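Long-range contact in extracellular solute-binding protein, family 5 (Chelativorans sp., PDB 6WM6), which is a periplasmic solute-binding protein that binds EDTA and related aminopolycarboxylates, probably delivering them to an ABC transporter: residues Tyr155-Leu163 and Phe176-Phe187. Residues are numbered along the deposited sequence; the frame is centred on the assembly and turned at random. Where two conformers were deposited one is given.
With SO4 (sulfate ion), chain D.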
loop_
_atom_site.group_PDB
_atom_site.type_symbol
_atom_site.label_atom_id
_atom_site.label_comp_id
_atom_site.label_asym_id
_atom_site.label_seq_id
_atom_site.Cartn_x
_atom_site.Cartn_y
_atom_site.Cartn_z
ATOM N N TYR A 155 -8.655 6.467 9.371
ATOM C CA TYR A 155 -7.277 6.238 9.806
ATOM C C TYR A 155 -6.924 7.106 10.999
ATOM O O TYR A 155 -5.788 7.566 11.157
ATOM C CB TYR A 155 -6.308 6.393 8.652
ATOM C CG TYR A 155 -6.341 5.225 7.692
ATOM C CD1 TYR A 155 -6.457 3.922 8.161
ATOM C CD2 TYR A 155 -6.251 5.426 6.327
ATOM C CE1 TYR A 155 -6.479 2.856 7.298
ATOM C CE2 TYR A 155 -6.267 4.355 5.448
ATOM C CZ TYR A 155 -6.381 3.076 5.945
ATOM O OH TYR A 155 -6.392 2.015 5.082
ATOM N N GLY A 156 -7.905 7.314 11.854
ATOM C CA GLY A 156 -7.714 7.997 13.104
ATOM C C GLY A 156 -8.152 9.438 13.127
ATOM O O GLY A 156 -8.156 10.029 14.200
ATOM N N HIS A 157 -8.504 10.042 11.980
ATOM C CA HIS A 157 -8.953 11.427 12.019
ATOM C C HIS A 157 -10.190 11.563 12.899
ATOM O O HIS A 157 -10.400 12.608 13.527
ATOM C CB HIS A 157 -9.224 11.976 10.605
ATOM C CG HIS A 157 -7.977 12.227 9.805
ATOM N ND1 HIS A 157 -7.488 11.310 8.894
ATOM C CD2 HIS A 157 -7.104 13.269 9.793
ATOM C CE1 HIS A 157 -6.370 11.784 8.353
ATOM N NE2 HIS A 157 -6.124 12.973 8.871
ATOM N N ASP A 158 -11.007 10.507 12.984
ATOM C CA ASP A 158 -12.181 10.538 13.845
ATOM C C ASP A 158 -11.828 10.575 15.333
ATOM O O ASP A 158 -12.704 10.906 16.152
ATOM C CB ASP A 158 -13.164 9.398 13.530
ATOM C CG ASP A 158 -12.544 8.025 13.551
ATOM O OD1 ASP A 158 -11.319 7.867 13.621
ATOM O OD2 ASP A 158 -13.325 7.038 13.484
ATOM N N PHE A 159 -10.600 10.236 15.713
ATOM C CA PHE A 159 -10.172 10.320 17.106
ATOM C C PHE A 159 -9.866 11.755 17.524
ATOM O O PHE A 159 -9.736 12.022 18.719
ATOM C CB PHE A 159 -8.916 9.480 17.357
ATOM C CG PHE A 159 -9.147 7.993 17.400
ATOM C CD1 PHE A 159 -9.727 7.323 16.334
ATOM C CD2 PHE A 159 -8.737 7.254 18.504
ATOM C CE1 PHE A 159 -9.916 5.941 16.380
ATOM C CE2 PHE A 159 -8.930 5.885 18.554
ATOM C CZ PHE A 159 -9.512 5.231 17.486
ATOM N N ILE A 160 -9.711 12.672 16.569
ATOM C CA ILE A 160 -9.575 14.092 16.887
ATOM C C ILE A 160 -10.976 14.647 17.131
ATOM O O ILE A 160 -11.848 14.598 16.252
ATOM C CB ILE A 160 -8.859 14.849 15.759
ATOM C CG1 ILE A 160 -7.390 14.396 15.662
ATOM C CG2 ILE A 160 -8.969 16.371 15.967
ATOM C CD1 ILE A 160 -6.656 14.957 14.450
ATOM N N GLU A 161 -11.206 15.152 18.332
ATOM C CA GLU A 161 -12.505 15.681 18.729
ATOM C C GLU A 161 -12.624 17.182 18.533
ATOM O O GLU A 161 -13.717 17.669 18.185
ATOM C CB GLU A 161 -12.750 15.348 20.211
ATOM C CG GLU A 161 -14.136 15.679 20.715
ATOM C CD GLU A 161 -14.354 15.174 22.126
ATOM O OE1 GLU A 161 -13.424 15.306 22.949
ATOM O OE2 GLU A 161 -15.443 14.633 22.402
ATOM N N THR A 162 -11.543 17.922 18.723
ATOM C CA THR A 162 -11.512 19.359 18.471
ATOM C C THR A 162 -10.229 19.699 17.727
ATOM O O THR A 162 -9.168 19.124 17.982
ATOM C CB THR A 162 -11.624 20.235 19.718
ATOM O OG1 THR A 162 -10.497 20.052 20.565
ATOM C CG2 THR A 162 -12.917 19.929 20.480
ATOM N N LEU A 163 -10.335 20.631 16.793
ATOM C CA LEU A 163 -9.211 21.043 15.966
ATOM C C LEU A 163 -9.326 22.546 15.802
ATOM O O LEU A 163 -10.256 23.028 15.139
ATOM C CB LEU A 163 -9.236 20.322 14.622
ATOM C CG LEU A 163 -7.994 20.480 13.742
ATOM C CD1 LEU A 163 -6.760 19.993 14.437
ATOM C CD2 LEU A 163 -8.217 19.700 12.453
ATOM N N PHE A 176 -7.566 15.015 21.108
ATOM C CA PHE A 176 -8.105 13.690 20.848
ATOM C C PHE A 176 -9.065 13.256 21.949
ATOM O O PHE A 176 -8.871 13.562 23.127
ATOM C CB PHE A 176 -6.952 12.670 20.759
ATOM C CG PHE A 176 -6.083 12.814 19.528
ATOM C CD1 PHE A 176 -5.216 13.886 19.390
ATOM C CD2 PHE A 176 -6.130 11.858 18.531
ATOM C CE1 PHE A 176 -4.403 13.997 18.256
ATOM C CE2 PHE A 176 -5.316 11.963 17.409
ATOM C CZ PHE A 176 -4.476 13.025 17.265
ATOM N N SER A 177 -10.095 12.516 21.556
ATOM C CA SER A 177 -11.035 11.969 22.541
ATOM C C SER A 177 -10.505 10.736 23.259
ATOM O O SER A 177 -11.026 10.380 24.334
ATOM C CB SER A 177 -12.365 11.635 21.856
ATOM O OG SER A 177 -12.169 10.732 20.777
ATOM N N GLU A 178 -9.512 10.070 22.693
ATOM C CA GLU A 178 -8.866 8.923 23.315
ATOM C C GLU A 178 -7.491 8.759 22.693
ATOM O O GLU A 178 -7.229 9.324 21.626
ATOM C CB GLU A 178 -9.701 7.649 23.133
ATOM C CG GLU A 178 -9.920 7.253 21.694
ATOM C CD GLU A 178 -10.817 6.036 21.566
ATOM O OE1 GLU A 178 -10.306 4.901 21.694
ATOM O OE2 GLU A 178 -12.035 6.216 21.357
ATOM N N PRO A 179 -6.602 8.004 23.336
ATOM C CA PRO A 179 -5.227 7.896 22.827
ATOM C C PRO A 179 -5.185 7.264 21.441
ATOM O O PRO A 179 -5.958 6.367 21.111
ATOM C CB PRO A 179 -4.529 7.001 23.849
ATOM C CG PRO A 179 -5.369 7.085 25.090
ATOM C CD PRO A 179 -6.778 7.292 24.619
ATOM N N PHE A 180 -4.226 7.712 20.636
ATOM C CA PHE A 180 -4.066 7.175 19.282
ATOM C C PHE A 180 -2.600 7.226 18.888
ATOM O O PHE A 180 -2.003 8.306 18.743
ATOM C CB PHE A 180 -4.943 7.920 18.281
ATOM C CG PHE A 180 -4.881 7.363 16.882
ATOM C CD1 PHE A 180 -5.345 6.098 16.619
ATOM C CD2 PHE A 180 -4.344 8.088 15.854
ATOM C CE1 PHE A 180 -5.271 5.572 15.342
ATOM C CE2 PHE A 180 -4.256 7.575 14.576
ATOM C CZ PHE A 180 -4.732 6.325 14.317
ATOM N N LEU A 181 -2.031 6.048 18.667
ATOM C CA LEU A 181 -0.627 5.909 18.299
ATOM C C LEU A 181 -0.287 6.607 16.994
ATOM O O LEU A 181 0.744 7.283 16.889
ATOM C CB LEU A 181 -0.328 4.414 18.160
ATOM C CG LEU A 181 0.968 4.036 17.472
ATOM C CD1 LEU A 181 2.109 4.391 18.353
ATOM C CD2 LEU A 181 0.966 2.547 17.125
ATOM N N GLY A 182 -1.130 6.454 15.979
ATOM C CA GLY A 182 -0.743 6.786 14.619
ATOM C C GLY A 182 -0.980 8.225 14.211
ATOM O O GLY A 182 -1.290 8.514 13.042
ATOM N N TRP A 183 -0.805 9.174 15.128
ATOM C CA TRP A 183 -1.129 10.557 14.807
ATOM C C TRP A 183 -0.227 11.143 13.725
ATOM O O TRP A 183 -0.662 12.043 12.995
ATOM C CB TRP A 183 -1.113 11.405 16.077
ATOM C CG TRP A 183 0.228 11.547 16.735
ATOM C CD1 TRP A 183 0.738 10.771 17.740
ATOM C CD2 TRP A 183 1.212 12.548 16.461
ATOM N NE1 TRP A 183 1.990 11.215 18.090
ATOM C CE2 TRP A 183 2.300 12.309 17.323
ATOM C CE3 TRP A 183 1.286 13.607 15.555
ATOM C CZ2 TRP A 183 3.449 13.102 17.307
ATOM C CZ3 TRP A 183 2.428 14.389 15.548
ATOM C CH2 TRP A 183 3.477 14.135 16.417
ATOM N N GLN A 184 1.017 10.662 13.582
ATOM C CA GLN A 184 1.871 11.157 12.510
ATOM C C GLN A 184 1.407 10.717 11.125
ATOM O O GLN A 184 1.908 11.243 10.123
ATOM C CB GLN A 184 3.321 10.744 12.753
ATOM C CG GLN A 184 3.922 11.400 14.002
ATOM C CD GLN A 184 5.382 11.065 14.230
ATOM O OE1 GLN A 184 5.962 10.235 13.553
ATOM N NE2 GLN A 184 5.999 11.767 15.170
ATOM N N GLY A 185 0.465 9.796 11.046
ATOM C CA GLY A 185 -0.172 9.424 9.790
ATOM C C GLY A 185 -1.297 10.326 9.363
ATOM O O GLY A 185 -1.803 10.171 8.241
ATOM N N LEU A 186 -1.697 11.266 10.216
ATOM C CA LEU A 186 -2.817 12.161 9.938
ATOM C C LEU A 186 -2.371 13.389 9.150
ATOM O O LEU A 186 -1.216 13.789 9.180
ATOM C CB LEU A 186 -3.453 12.609 11.260
ATOM C CG LEU A 186 -3.917 11.453 12.149
ATOM C CD1 LEU A 186 -4.497 11.983 13.458
ATOM C CD2 LEU A 186 -4.951 10.589 11.443
ATOM N N PHE A 187 -3.298 13.974 8.392
ATOM C CA PHE A 187 -2.986 15.148 7.584
ATOM C C PHE A 187 -1.851 14.870 6.598
ATOM O O PHE A 187 -1.025 15.741 6.316
ATOM C CB PHE A 187 -2.690 16.367 8.466
ATOM C CG PHE A 187 -3.747 16.619 9.487
ATOM C CD1 PHE A 187 -4.967 17.154 9.123
ATOM C CD2 PHE A 187 -3.534 16.300 10.793
ATOM C CE1 PHE A 187 -5.959 17.382 10.061
ATOM C CE2 PHE A 187 -4.520 16.525 11.747
ATOM C CZ PHE A 187 -5.734 17.051 11.364
HETATM S S SO4 D . -11.581 3.632 9.732
HETATM O O1 SO4 D . -12.390 4.399 8.769
HETATM O O2 SO4 D . -10.161 3.917 9.512
HETATM O O3 SO4 D . -11.756 2.195 9.521
HETATM O O4 SO4 D . -11.948 4.006 11.092
HETATM O O HOH W 1 -2.904 7.271 11.131
HETATM O O HOH W 2 -13.148 12.119 18.619
HETATM O O HOH W 3 -10.845 14.762 24.986
#
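His157, with CG anti to its carbonyl carbon (chi1 -72°) and the ring turned about a quarter circle (chi2 97°), presents one face to a methyl of Leu186: CD2, carried there by a CG that is likewise anti to the carbonyl carbon, stands over the middle of the imidazole, 3.5 Å from its centroid. They lie just outside a four-stranded antiparallel sheet in a solute-binding protein of family 5, His157 in the 3-10 turn 157-159 that leads into the edge strand 160-165, and Leu186 in the loop that leaves the neighbouring strand 171-176 and folds back over that turn. In the ring plane, NE2 of His157 accepts the backbone N-H of Phe187 (3.0 Å, 165° at the hydrogen), while ND1 hydrogen-bonds to Ser154 O, so both nitrogens are engaged and the ring's rotation is fixed. The imidazole also turns an edge to the Phe187 face in a T-shaped pair. A leucine at His157 would probably leave the Phe187 N-H without its acceptor and the Ser154 carbonyl without its side-chain partner.

Hydrophobic packing continues through Ile160: CG1 rests over the Phe176 ring, and CD1 meets Leu186 CD1 tip to tip at 3.8 Å while also touching Phe187 CE2. Further along, Phe159 and Phe180 meet obliquely, and Gly156 CA lies over one face of Phe180. A water bridges Tyr155 O and Gly182 O. Where the strands part, Ile160 and Phe176 form a non-hydrogen-bonded pair, and beside it Ser177 N donates to Phe159 O at 2.9 Å.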